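Local coordinates for protein peptidoglycan D,D-transpeptidase FtsI (Yersinia pestis, PDB 6SYN) that probably cross-links peptidoglycan stem peptides during cell division as a class B penicillin-binding protein, and holds an opened penicillin in its transpeptidase pocket, at residues E183-L188 against R504-E509; M257-A262 against S310-A315; N34-D39 against I104-E109; R242-I247 against L336-E341; F199-S204 against P480-Y485. One frame throughout, in Å; residues are numbered along the deposited sequence.

Interaction 1: residues E183-L188 against R504-E509. With ACT (acetate ion), chain C.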
# COMPACT_ATOMS: atom_id res chain seq x y z
N GLU A 183 -13.98 -5.83 -0.60
CA GLU A 183 -14.38 -4.46 -1.06
C GLU A 183 -14.71 -3.59 0.16
O GLU A 183 -14.29 -2.42 0.16
CB GLU A 183 -15.53 -4.52 -2.07
CG GLU A 183 -16.42 -3.28 -2.09
CD GLU A 183 -15.73 -1.99 -2.52
OE1 GLU A 183 -14.67 -2.09 -3.15
OE2 GLU A 183 -16.25 -0.89 -2.22
N ARG A 184 -15.45 -4.13 1.13
CA ARG A 184 -15.82 -3.44 2.40
C ARG A 184 -14.55 -2.96 3.11
O ARG A 184 -14.56 -1.83 3.64
CB ARG A 184 -16.59 -4.36 3.35
CG ARG A 184 -17.98 -4.76 2.90
CD ARG A 184 -18.57 -5.83 3.80
NE ARG A 184 -17.67 -6.98 3.90
CZ ARG A 184 -17.65 -7.89 4.87
NH1 ARG A 184 -18.49 -7.83 5.89
NH2 ARG A 184 -16.76 -8.87 4.82
N LEU A 185 -13.52 -3.81 3.16
CA LEU A 185 -12.27 -3.56 3.92
C LEU A 185 -11.35 -2.63 3.11
O LEU A 185 -10.69 -1.78 3.72
CB LEU A 185 -11.57 -4.88 4.26
CG LEU A 185 -12.37 -5.89 5.10
CD1 LEU A 185 -11.47 -7.01 5.58
CD2 LEU A 185 -13.06 -5.24 6.29
N GLN A 186 -11.34 -2.77 1.78
CA GLN A 186 -10.61 -1.83 0.87
C GLN A 186 -11.23 -0.44 1.01
O GLN A 186 -10.46 0.55 1.09
CB GLN A 186 -10.64 -2.33 -0.58
CG GLN A 186 -9.82 -1.46 -1.53
CD GLN A 186 -8.33 -1.68 -1.40
OE1 GLN A 186 -7.86 -2.50 -0.62
NE2 GLN A 186 -7.56 -0.92 -2.17
N ALA A 187 -12.56 -0.36 1.05
CA ALA A 187 -13.34 0.89 1.21
C ALA A 187 -12.96 1.55 2.54
O ALA A 187 -12.66 2.76 2.53
CB ALA A 187 -14.82 0.60 1.14
N LEU A 188 -12.94 0.77 3.63
CA LEU A 188 -12.56 1.26 4.98
C LEU A 188 -11.09 1.69 4.98
O LEU A 188 -10.80 2.81 5.44
CB LEU A 188 -12.77 0.17 6.03
CG LEU A 188 -12.15 0.49 7.39
CD1 LEU A 188 -12.79 1.74 7.98
CD2 LEU A 188 -12.28 -0.68 8.35
N ARG A 504 -14.42 -5.42 13.67
CA ARG A 504 -15.90 -5.34 13.84
C ARG A 504 -16.61 -5.89 12.59
O ARG A 504 -17.54 -6.71 12.77
CB ARG A 504 -16.32 -3.90 14.16
CG ARG A 504 -16.11 -3.51 15.61
CD ARG A 504 -16.79 -4.46 16.58
NE ARG A 504 -16.69 -4.23 18.03
CZ ARG A 504 -16.13 -3.20 18.66
NH1 ARG A 504 -16.15 -3.18 19.99
NH2 ARG A 504 -15.54 -2.20 18.03
N THR A 505 -16.21 -5.45 11.40
CA THR A 505 -16.72 -5.98 10.10
C THR A 505 -16.62 -7.51 10.11
O THR A 505 -17.61 -8.18 9.78
CB THR A 505 -15.93 -5.44 8.90
OG1 THR A 505 -15.97 -4.01 8.92
CG2 THR A 505 -16.47 -5.94 7.58
N MET A 506 -15.45 -8.03 10.49
CA MET A 506 -15.09 -9.47 10.45
C MET A 506 -15.58 -10.19 11.71
O MET A 506 -15.22 -11.37 11.89
CB MET A 506 -13.57 -9.62 10.32
CG MET A 506 -13.03 -9.01 9.03
SD MET A 506 -13.89 -9.67 7.57
CE MET A 506 -13.27 -11.34 7.57
N ASN A 507 -16.38 -9.50 12.54
CA ASN A 507 -17.10 -10.04 13.73
C ASN A 507 -16.12 -10.76 14.67
O ASN A 507 -16.42 -11.92 15.02
CB ASN A 507 -18.22 -11.01 13.33
CG ASN A 507 -19.29 -10.38 12.45
OD1 ASN A 507 -19.71 -9.25 12.68
ND2 ASN A 507 -19.74 -11.13 11.46
N ILE A 508 -15.02 -10.12 15.07
CA ILE A 508 -13.98 -10.74 15.94
C ILE A 508 -14.34 -10.49 17.41
O ILE A 508 -14.53 -9.31 17.78
CB ILE A 508 -12.57 -10.25 15.60
CG1 ILE A 508 -12.23 -10.43 14.12
CG2 ILE A 508 -11.53 -10.92 16.50
CD1 ILE A 508 -12.25 -11.86 13.64
N GLU A 509 -14.40 -11.56 18.21
CA GLU A 509 -14.67 -11.51 19.67
C GLU A 509 -13.64 -10.58 20.31
O GLU A 509 -12.44 -10.79 20.17
CB GLU A 509 -14.63 -12.91 20.28
CG GLU A 509 -15.45 -13.06 21.56
CD GLU A 509 -16.94 -13.37 21.36
OE1 GLU A 509 -17.25 -14.29 20.57
OE2 GLU A 509 -17.78 -12.69 22.00
C ACT C . -18.55 -11.21 7.35
O ACT C . -17.74 -10.38 7.82
OXT ACT C . -18.23 -12.33 6.93
CH3 ACT C . -20.04 -10.81 7.29
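Arg184 and Leu185, neighbours near the start of helix 183-199, reach across to Thr505 and Met506 at the C-terminal end of helix 492-505. Both begin alike, with CG anti to the carbonyl carbon and beside the backbone N. The arginine chain then stays straight through chi2 and bends at chi3 (-55°), which brings its guanidinium up to the threonine methyl: CG2 of Thr505 lies over one face, toward the rim, 3.2 Å from NH1 of Arg184. This methyl stands anti to its own backbone N, while OG1 is turned back to bond with the carbonyl of Gly501. CG2 of Thr505 also receives CD2 of Leu185 at 3.7 Å, so one methyl serves both an aliphatic branch and a cation. These are the first and last helices of the transpeptidase fold, which lie together on one side of its antiparallel sheet. The last helix ends in a Schellman motif, with Asn507 at positive phi as the C-prime residue and its N bonded to O of Arg504 (3.0 Å). Met506, bent at both chi2 and chi3, crosses Leu185 at about a right angle, its SD 4.1 Å from Leu185 CD1. An acetate, probably from the crystallisation liquor, sits at the guanidinium edge and accepts a bond from Arg184 NH1 to its O (3.3 Å, 159°) and a weak one from NH2, which also pairs with Asp182.

Interaction 2: residues M257-A262 against S310-A315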
# COMPACT_ATOMS: atom_id res chain seq x y z
N MET A 257 12.05 -7.28 15.46
CA MET A 257 12.93 -8.37 14.97
C MET A 257 14.31 -8.28 15.65
O MET A 257 14.94 -9.33 15.81
CB MET A 257 13.10 -8.32 13.45
CG MET A 257 11.79 -8.48 12.71
SD MET A 257 12.03 -8.50 10.92
CE MET A 257 12.21 -6.76 10.56
N VAL A 258 14.75 -7.09 16.04
CA VAL A 258 16.05 -6.93 16.78
C VAL A 258 15.90 -7.59 18.15
O VAL A 258 16.81 -8.35 18.55
CB VAL A 258 16.48 -5.46 16.93
CG1 VAL A 258 17.79 -5.36 17.70
CG2 VAL A 258 16.60 -4.75 15.59
N VAL A 259 14.79 -7.31 18.84
CA VAL A 259 14.46 -7.87 20.18
C VAL A 259 14.39 -9.40 20.06
O VAL A 259 14.94 -10.08 20.93
CB VAL A 259 13.16 -7.27 20.74
CG1 VAL A 259 12.65 -8.01 21.97
CG2 VAL A 259 13.34 -5.79 21.06
N MET A 260 13.77 -9.91 19.00
CA MET A 260 13.62 -11.37 18.75
C MET A 260 15.01 -12.01 18.63
O MET A 260 15.27 -12.99 19.35
CB MET A 260 12.80 -11.64 17.49
CG MET A 260 11.30 -11.43 17.70
SD MET A 260 10.35 -11.37 16.16
CE MET A 260 8.73 -10.97 16.79
N THR A 261 15.87 -11.47 17.78
CA THR A 261 17.24 -11.99 17.53
C THR A 261 18.01 -12.05 18.86
O THR A 261 18.58 -13.11 19.16
CB THR A 261 17.97 -11.15 16.48
OG1 THR A 261 17.10 -11.01 15.35
CG2 THR A 261 19.28 -11.76 16.03
N ALA A 262 18.01 -10.95 19.62
CA ALA A 262 18.79 -10.78 20.87
C ALA A 262 18.33 -11.79 21.92
O ALA A 262 19.20 -12.32 22.64
CB ALA A 262 18.65 -9.36 21.36
N SER A 310 20.53 -0.52 19.34
CA SER A 310 21.93 -0.40 18.86
C SER A 310 22.83 -1.28 19.75
O SER A 310 23.73 -1.95 19.21
CB SER A 310 22.42 1.02 18.86
OG SER A 310 22.87 1.41 20.15
N LYS A 311 22.58 -1.28 21.05
CA LYS A 311 23.38 -2.09 22.01
C LYS A 311 23.08 -3.57 21.78
O LYS A 311 24.02 -4.38 21.95
CB LYS A 311 23.14 -1.62 23.45
CG LYS A 311 23.95 -0.39 23.84
CD LYS A 311 23.61 0.19 25.19
CE LYS A 311 24.50 1.36 25.55
NZ LYS A 311 24.56 1.57 27.02
N LEU A 312 21.85 -3.93 21.38
CA LEU A 312 21.43 -5.34 21.13
C LEU A 312 22.09 -5.85 19.84
O LEU A 312 22.65 -6.97 19.87
CB LEU A 312 19.90 -5.42 21.05
CG LEU A 312 19.14 -5.12 22.34
CD1 LEU A 312 17.64 -5.27 22.13
CD2 LEU A 312 19.60 -6.00 23.49
N ALA A 313 22.03 -5.07 18.77
CA ALA A 313 22.73 -5.33 17.48
C ALA A 313 24.21 -5.60 17.73
O ALA A 313 24.70 -6.63 17.23
CB ALA A 313 22.56 -4.15 16.56
N LEU A 314 24.90 -4.72 18.47
CA LEU A 314 26.39 -4.71 18.59
C LEU A 314 26.87 -5.75 19.62
O LEU A 314 28.09 -5.99 19.66
CB LEU A 314 26.87 -3.30 18.95
CG LEU A 314 26.88 -2.30 17.79
CD1 LEU A 314 26.98 -0.87 18.29
CD2 LEU A 314 28.01 -2.59 16.81
N ALA A 315 25.97 -6.37 20.39
CA ALA A 315 26.29 -7.55 21.23
C ALA A 315 26.14 -8.83 20.40
O ALA A 315 26.15 -9.93 20.99
CB ALA A 315 25.43 -7.58 22.48
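Helix 255-264, which carries the lysine of the SxxK motif in its first turn, packs here against helix 306-314, which starts at the asparagine of the SxN motif; the contact therefore lies in the helical part of the penicillin-binding transpeptidase fold, behind two of the elements that line the ligand pocket. The short segments run at 42° to one another, with their axes 9.6 Å apart at closest approach. Leu312 carries most of the contact. CB of Leu312 points toward the facing helix and settles between two residues one turn apart, 4.0 Å from CG1 of Val258 and 4.1 Å from CB of Ala262. From there CG is anti to the carbonyl carbon, beside the backbone N (chi1 -66°), and the two methyls part beyond it. CD2 of Leu312 meets CB of Ala262 at 4.1 Å. CD1 of Leu312, anti to CA (chi2 -179°), lies 4.5 Å from CG2 of Val259, a residue whose own CB points away from helix 306-314 and whose side chain also touches Val412 and Met415 of helix 406-416. Val258 answers Leu312 obliquely, with CG1 anti to the backbone N; the same methyl of Val258 comes within 4.4 Å of N of Ala313. All five residues are buried and the contact has no hydrogen bond across it. Val258 and Ala313 share Leu321 of helix 319-327 as a further neighbour. On the flank of helix 255-264, the carbonyl of Met257 takes two donors from one residue, the backbone N-H and the hydroxyl of Thr261, with OG1 of Thr261 2.8 Å from O of Met257 in the carbonyl plane.

Interaction 3: residues N34-D39 against I104-E109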
# COMPACT_ATOMS: atom_id res chain seq x y z
N ASN A 34 -23.21 2.27 -26.19
CA ASN A 34 -22.86 3.13 -27.35
C ASN A 34 -21.91 4.21 -26.83
O ASN A 34 -22.24 4.85 -25.81
CB ASN A 34 -24.10 3.74 -28.02
CG ASN A 34 -25.29 2.80 -28.07
OD1 ASN A 34 -26.43 3.23 -27.88
ND2 ASN A 34 -25.05 1.53 -28.34
N ALA A 35 -20.75 4.37 -27.48
CA ALA A 35 -19.67 5.31 -27.08
C ALA A 35 -19.46 6.34 -28.19
O ALA A 35 -19.74 6.02 -29.36
CB ALA A 35 -18.41 4.56 -26.79
N VAL A 36 -18.99 7.53 -27.83
CA VAL A 36 -18.70 8.65 -28.77
C VAL A 36 -17.19 8.88 -28.78
O VAL A 36 -16.63 9.18 -27.71
CB VAL A 36 -19.48 9.93 -28.43
CG1 VAL A 36 -19.13 11.08 -29.36
CG2 VAL A 36 -20.99 9.68 -28.44
N TRP A 37 -16.58 8.74 -29.95
CA TRP A 37 -15.14 9.00 -30.17
C TRP A 37 -14.99 9.95 -31.36
O TRP A 37 -15.91 10.03 -32.19
CB TRP A 37 -14.37 7.69 -30.36
CG TRP A 37 -14.77 6.87 -31.54
CD1 TRP A 37 -15.82 6.00 -31.64
CD2 TRP A 37 -14.08 6.79 -32.80
NE1 TRP A 37 -15.84 5.40 -32.87
CE2 TRP A 37 -14.78 5.87 -33.60
CE3 TRP A 37 -12.94 7.41 -33.32
CZ2 TRP A 37 -14.38 5.56 -34.90
CZ3 TRP A 37 -12.55 7.11 -34.61
CH2 TRP A 37 -13.26 6.20 -35.39
N ALA A 38 -13.89 10.70 -31.37
CA ALA A 38 -13.50 11.60 -32.48
C ALA A 38 -12.26 11.01 -33.15
O ALA A 38 -11.43 10.42 -32.42
CB ALA A 38 -13.26 13.00 -31.97
N ASP A 39 -12.20 11.09 -34.48
CA ASP A 39 -10.98 10.79 -35.28
C ASP A 39 -10.24 12.11 -35.45
O ASP A 39 -10.42 12.79 -36.46
CB ASP A 39 -11.34 10.20 -36.65
CG ASP A 39 -10.15 9.79 -37.49
OD1 ASP A 39 -9.06 10.39 -37.33
OD2 ASP A 39 -10.31 8.87 -38.31
N ILE A 104 -16.64 12.69 -36.19
CA ILE A 104 -17.48 12.29 -35.02
C ILE A 104 -18.07 10.91 -35.31
O ILE A 104 -18.63 10.73 -36.40
CB ILE A 104 -18.60 13.32 -34.75
CG1 ILE A 104 -18.04 14.73 -34.50
CG2 ILE A 104 -19.50 12.87 -33.60
CD1 ILE A 104 -17.08 14.84 -33.33
N HIS A 105 -17.97 9.98 -34.35
CA HIS A 105 -18.38 8.56 -34.53
C HIS A 105 -19.15 8.06 -33.30
O HIS A 105 -18.72 8.33 -32.16
CB HIS A 105 -17.15 7.67 -34.78
CG HIS A 105 -16.37 8.00 -36.01
ND1 HIS A 105 -16.58 7.35 -37.21
CD2 HIS A 105 -15.37 8.89 -36.22
CE1 HIS A 105 -15.75 7.83 -38.12
NE2 HIS A 105 -15.00 8.78 -37.53
N LEU A 106 -20.25 7.35 -33.55
CA LEU A 106 -20.90 6.42 -32.59
C LEU A 106 -20.46 4.99 -32.92
O LEU A 106 -20.36 4.69 -34.13
CB LEU A 106 -22.42 6.57 -32.69
CG LEU A 106 -23.05 7.67 -31.82
CD1 LEU A 106 -23.10 7.26 -30.36
CD2 LEU A 106 -22.32 9.00 -31.98
N ARG A 107 -20.17 4.17 -31.91
CA ARG A 107 -20.03 2.70 -32.07
C ARG A 107 -20.46 2.00 -30.77
O ARG A 107 -20.20 2.55 -29.68
CB ARG A 107 -18.61 2.29 -32.50
CG ARG A 107 -17.52 2.46 -31.45
CD ARG A 107 -16.33 1.55 -31.70
NE ARG A 107 -15.38 1.54 -30.59
CZ ARG A 107 -14.08 1.83 -30.67
NH1 ARG A 107 -13.52 2.16 -31.83
NH2 ARG A 107 -13.33 1.80 -29.58
N GLN A 108 -21.13 0.85 -30.91
CA GLN A 108 -21.44 -0.09 -29.80
C GLN A 108 -20.14 -0.82 -29.42
O GLN A 108 -19.45 -1.30 -30.35
CB GLN A 108 -22.54 -1.06 -30.21
CG GLN A 108 -23.84 -0.34 -30.58
CD GLN A 108 -24.97 -1.26 -30.94
OE1 GLN A 108 -25.12 -2.35 -30.39
NE2 GLN A 108 -25.80 -0.82 -31.87
N GLU A 109 -19.80 -0.84 -28.14
CA GLU A 109 -18.61 -1.57 -27.61
C GLU A 109 -18.93 -2.06 -26.19
O GLU A 109 -20.05 -1.80 -25.70
CB GLU A 109 -17.36 -0.68 -27.62
CG GLU A 109 -17.50 0.60 -26.80
CD GLU A 109 -16.25 1.47 -26.77
OE1 GLU A 109 -15.98 2.14 -27.78
OE2 GLU A 109 -15.57 1.47 -25.73
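Strands 26-38 and 104-113 pair antiparallel in the sheet of the N-terminal dimerisation domain; strand 82-88 also pairs with strand 26-38. Four backbone hydrogen bonds join the hydrogen-bonded pairs Ala35-Arg107 and Trp37-His105. Ala35 N to Arg107 O is the straightest (2.9 Å, 171°), though its donor stands above the carbonyl plane, whereas His105 N (3.0 Å) approaches O of Trp37 nearly along the C=O axis. Apolar contacts occupy the face bearing Val36, Ala38, Ile104 and Leu106. CG2 of Val36 meets CD1 of Leu106 at 3.7 Å, and helix 90-97 covers this side through Ile96. Aromatic interactions hold the other face. Trp37, with CG between the backbone N and carbonyl carbon (chi1 62°), lies across the neighbouring strand. Its six-membered ring makes an offset stack with the His105 imidazole, centroids 4.0 Å apart and planes at 9°, and CB of His105 forms a CH-pi contact 3.4 Å from the centroid of the Trp37 five-membered ring. Over the opposite face comes Arg107, its CZ 4.8 Å from that Trp37 centroid in a cation-pi contact. A salt bridge steadies the guanidinium: NE of Arg107 reaches OE1 of Glu109 at 2.9 Å, from above the carboxylate plane.

Interaction 4: residues R242-I247 against L336-E341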
# COMPACT_ATOMS: atom_id res chain seq x y z
N ARG A 242 1.97 2.20 -5.36
CA ARG A 242 3.09 2.55 -4.44
C ARG A 242 3.39 1.40 -3.47
O ARG A 242 4.55 1.26 -3.09
CB ARG A 242 2.77 3.84 -3.68
CG ARG A 242 2.84 5.10 -4.53
CD ARG A 242 2.64 6.37 -3.71
NE ARG A 242 2.98 7.59 -4.43
CZ ARG A 242 4.05 8.36 -4.19
NH1 ARG A 242 4.91 8.05 -3.24
NH2 ARG A 242 4.24 9.45 -4.91
N ALA A 243 2.38 0.59 -3.12
CA ALA A 243 2.50 -0.53 -2.15
C ALA A 243 3.51 -1.59 -2.64
O ALA A 243 4.08 -2.28 -1.77
CB ALA A 243 1.14 -1.15 -1.90
N ILE A 244 3.71 -1.70 -3.96
CA ILE A 244 4.67 -2.66 -4.57
C ILE A 244 5.83 -1.93 -5.28
O ILE A 244 6.78 -2.64 -5.67
CB ILE A 244 3.96 -3.66 -5.51
CG1 ILE A 244 3.11 -2.97 -6.59
CG2 ILE A 244 3.14 -4.66 -4.71
CD1 ILE A 244 2.81 -3.85 -7.79
N THR A 245 5.79 -0.60 -5.44
CA THR A 245 6.84 0.12 -6.22
C THR A 245 7.63 1.09 -5.33
O THR A 245 8.86 1.13 -5.49
CB THR A 245 6.27 0.81 -7.47
OG1 THR A 245 5.49 1.94 -7.07
CG2 THR A 245 5.42 -0.11 -8.32
N ASP A 246 6.99 1.87 -4.46
CA ASP A 246 7.74 2.63 -3.44
C ASP A 246 8.58 1.62 -2.66
O ASP A 246 7.99 0.66 -2.12
CB ASP A 246 6.84 3.39 -2.45
CG ASP A 246 6.33 4.74 -2.92
OD1 ASP A 246 6.90 5.30 -3.89
OD2 ASP A 246 5.38 5.24 -2.29
N ILE A 247 9.90 1.78 -2.64
CA ILE A 247 10.77 1.06 -1.66
C ILE A 247 11.33 2.11 -0.69
O ILE A 247 11.83 3.14 -1.16
CB ILE A 247 11.84 0.16 -2.32
CG1 ILE A 247 13.13 0.90 -2.69
CG2 ILE A 247 11.25 -0.60 -3.50
CD1 ILE A 247 13.03 1.86 -3.84
N LEU A 336 3.62 -11.53 -6.55
CA LEU A 336 2.16 -11.37 -6.80
C LEU A 336 1.87 -11.21 -8.30
O LEU A 336 0.69 -11.26 -8.66
CB LEU A 336 1.62 -10.18 -6.02
CG LEU A 336 1.44 -10.42 -4.52
CD1 LEU A 336 0.88 -9.19 -3.85
CD2 LEU A 336 0.55 -11.63 -4.27
N GLY A 337 2.91 -11.04 -9.13
CA GLY A 337 2.81 -10.98 -10.60
C GLY A 337 2.37 -9.61 -11.10
O GLY A 337 2.09 -9.50 -12.30
N LEU A 338 2.32 -8.61 -10.22
CA LEU A 338 1.87 -7.24 -10.55
C LEU A 338 3.02 -6.48 -11.21
O LEU A 338 4.19 -6.85 -10.94
CB LEU A 338 1.38 -6.54 -9.28
CG LEU A 338 0.15 -7.18 -8.63
CD1 LEU A 338 -0.14 -6.53 -7.28
CD2 LEU A 338 -1.07 -7.10 -9.54
N VAL A 339 2.70 -5.48 -12.03
CA VAL A 339 3.68 -4.75 -12.89
C VAL A 339 4.43 -3.73 -12.04
O VAL A 339 3.76 -2.96 -11.31
CB VAL A 339 3.02 -4.08 -14.11
CG1 VAL A 339 1.87 -3.17 -13.73
CG2 VAL A 339 4.04 -3.32 -14.95
N GLY A 340 5.77 -3.72 -12.15
CA GLY A 340 6.69 -2.87 -11.36
C GLY A 340 6.92 -3.39 -9.95
O GLY A 340 7.51 -2.65 -9.14
N GLU A 341 6.48 -4.62 -9.65
CA GLU A 341 6.59 -5.21 -8.29
C GLU A 341 8.07 -5.39 -7.94
O GLU A 341 8.71 -6.24 -8.57
CB GLU A 341 5.84 -6.54 -8.22
CG GLU A 341 5.81 -7.13 -6.82
CD GLU A 341 4.86 -8.30 -6.66
OE1 GLU A 341 4.94 -8.99 -5.63
OE2 GLU A 341 4.04 -8.52 -7.58
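The one-turn helix 242-245 faces a type II beta turn from Leu338 to Glu341, with Gly340 at positive phi in its third position and the CA atoms of Ile244 and Glu341 4.9 Å apart. In Ile244, CG1 takes the crowded place between the backbone N and the carbonyl carbon (chi1 54°), and chi2 is extended, so CD1 is carried over one face of the turn. CD1 of Ile244 lies 3.4 Å from CB of Leu338, the side chains crossing at about a right angle, 3.8 Å from O of Val339 and 4.1 Å from CB of Glu341. CG2 of Thr245 rests on O of Gly340 at 3.4 Å, while its OG1 is held by Arg240. Fully extended, Glu341 folds the loop about its carboxylate: OE1 accepts a hydrogen bond from N of Leu336 through its syn lone pair (3.0 Å) and also bonds Thr334, and OE2 takes one from N of Leu338 at 3.2 Å. Three donors thus fix the carboxylate rotation. NH1 of Arg242 makes a salt bridge with OD2 of Asp246 (3.0 Å). The contact joins the short helix before the SxxK helix to a loop beside the sheet of the transpeptidase fold.

Interaction 5: residues F199-S204 against P480-Y485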
# COMPACT_ATOMS: atom_id res chain seq x y z
N PHE A 199 -5.29 15.47 5.17
CA PHE A 199 -5.25 16.23 6.45
C PHE A 199 -3.81 16.64 6.78
O PHE A 199 -3.60 17.75 7.29
CB PHE A 199 -5.86 15.38 7.57
CG PHE A 199 -6.23 16.10 8.83
CD1 PHE A 199 -7.25 17.04 8.84
CD2 PHE A 199 -5.60 15.81 10.03
CE1 PHE A 199 -7.62 17.69 10.02
CE2 PHE A 199 -5.95 16.46 11.20
CZ PHE A 199 -6.96 17.40 11.20
N ASN A 200 -2.86 15.76 6.46
CA ASN A 200 -1.41 15.89 6.79
C ASN A 200 -0.63 16.44 5.59
O ASN A 200 0.62 16.50 5.70
CB ASN A 200 -0.83 14.55 7.25
CG ASN A 200 -1.33 14.15 8.62
OD1 ASN A 200 -0.89 14.71 9.62
ND2 ASN A 200 -2.24 13.19 8.67
N LYS A 201 -1.32 16.81 4.51
CA LYS A 201 -0.72 17.41 3.29
C LYS A 201 0.52 16.59 2.91
O LYS A 201 1.59 17.18 2.68
CB LYS A 201 -0.42 18.89 3.53
CG LYS A 201 -1.62 19.70 4.02
CD LYS A 201 -1.45 21.20 3.89
CE LYS A 201 -0.16 21.72 4.48
NZ LYS A 201 -0.25 23.16 4.80
N ALA A 202 0.35 15.27 2.88
CA ALA A 202 1.40 14.27 2.61
C ALA A 202 1.58 14.12 1.09
O ALA A 202 0.61 14.35 0.35
CB ALA A 202 1.02 12.96 3.25
N GLU A 203 2.79 13.77 0.66
CA GLU A 203 3.11 13.44 -0.75
C GLU A 203 2.27 12.23 -1.17
O GLU A 203 1.70 12.26 -2.27
CB GLU A 203 4.61 13.14 -0.90
CG GLU A 203 5.05 13.02 -2.35
CD GLU A 203 6.51 12.64 -2.53
OE1 GLU A 203 7.34 13.06 -1.70
OE2 GLU A 203 6.81 11.91 -3.50
N SER A 204 2.19 11.22 -0.30
CA SER A 204 1.41 9.99 -0.53
C SER A 204 1.23 9.24 0.79
O SER A 204 1.79 9.66 1.82
CB SER A 204 2.06 9.12 -1.60
OG SER A 204 2.96 8.18 -1.04
N PRO A 480 4.52 13.92 5.51
CA PRO A 480 3.52 14.80 6.13
C PRO A 480 4.10 16.20 6.37
O PRO A 480 5.14 16.29 6.99
CB PRO A 480 3.15 14.10 7.45
CG PRO A 480 4.30 13.16 7.74
CD PRO A 480 4.88 12.79 6.38
N GLN A 481 3.41 17.24 5.89
CA GLN A 481 3.90 18.65 5.85
C GLN A 481 2.92 19.61 6.54
O GLN A 481 2.96 20.80 6.22
CB GLN A 481 4.12 19.09 4.40
CG GLN A 481 5.43 18.61 3.80
CD GLN A 481 6.65 19.05 4.58
OE1 GLN A 481 6.61 20.00 5.36
NE2 GLN A 481 7.76 18.36 4.35
N ALA A 482 2.09 19.14 7.49
CA ALA A 482 1.04 19.96 8.13
C ALA A 482 1.33 20.20 9.62
O ALA A 482 0.47 20.79 10.29
CB ALA A 482 -0.32 19.32 7.93
N GLY A 483 2.50 19.80 10.13
CA GLY A 483 2.93 20.11 11.51
C GLY A 483 3.49 18.90 12.22
O GLY A 483 4.72 18.83 12.38
N LYS A 484 2.63 17.98 12.67
CA LYS A 484 3.06 16.72 13.32
C LYS A 484 3.60 15.79 12.22
O LYS A 484 3.08 15.87 11.09
CB LYS A 484 1.90 16.12 14.12
CG LYS A 484 1.33 17.04 15.19
CD LYS A 484 0.50 16.33 16.24
CE LYS A 484 -0.64 17.17 16.77
NZ LYS A 484 -1.20 16.60 18.02
N TYR A 485 4.63 15.00 12.52
CA TYR A 485 5.29 14.10 11.53
C TYR A 485 5.63 12.72 12.11
O TYR A 485 5.95 11.84 11.30
CB TYR A 485 6.52 14.80 10.94
CG TYR A 485 7.50 15.31 11.98
CD1 TYR A 485 7.36 16.57 12.52
CD2 TYR A 485 8.55 14.52 12.41
CE1 TYR A 485 8.24 17.05 13.47
CE2 TYR A 485 9.45 14.98 13.36
CZ TYR A 485 9.29 16.25 13.90
OH TYR A 485 10.15 16.73 14.84
O HOH W 1 1.12 16.84 9.15
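The Tyr485 ring has the carbonyl O of Gly483 at its edge, in plane, and is stacked with Tyr456; it also touches the bound penicillin derivative, so the loop 480-485 enters the ligand pocket at one end. At the other it packs on the Schellman motif that closes helix 183-199, in which Lys201, at positive phi, is the C-prime residue. The second flat group is the amide of Asn200, whose ND2 is turned back to O of Ala196 while OD1 looks across the contact. Both loops lie at the same end of two paired strands of the transpeptidase sheet, where Glu203 and Ser204 form a classic beta bulge opposite Asn478. One direct hydrogen bond joins them: N of Gln481 donates to O of Asn200 (2.9 Å, 153°), arriving nearly along the C=O axis. CA of Pro480 approaches the same O of Asn200 at 3.4 Å in a CA-H...O contact. Beside it, CB of Asn200 touches CB of Pro480 at 4.0 Å. Ala482 points its methyl toward the helix end, 3.7 Å from O of Phe199, and CB of Gln481 meets O of Lys201 at 3.6 Å, while the amide of Gln481 leads away to Asp479. The lysine chain, bent at chi3, passes over Ala482. A water fills the angle between the loops: it donates to OD1 of Asn200 (3.0 Å) and to O of Lys484 (2.9 Å), and accepts a hydrogen bond from N of Ala482 at 3.0 Å.

In the fold
From the N terminus, interaction 3 comes first: it closes the loop from 34 to 109 within the dimerisation domain, before any other contact opens. The remaining four nest without crossing. Interaction 1 opens at 183 and closes only at 509, joining the first and last helices of the transpeptidase fold. Inside it, interaction 5 joins the ends of helix 183-199 and strand 471-478; interaction 4 lies within that loop, and interaction 2, joining two helices behind the pocket, is innermost. Interactions 4 and 5 touch through Arg242 and Ser204, whereas interactions 2 and 3, about 64 Å apart between centres, lie on opposite sides of the chain's centre.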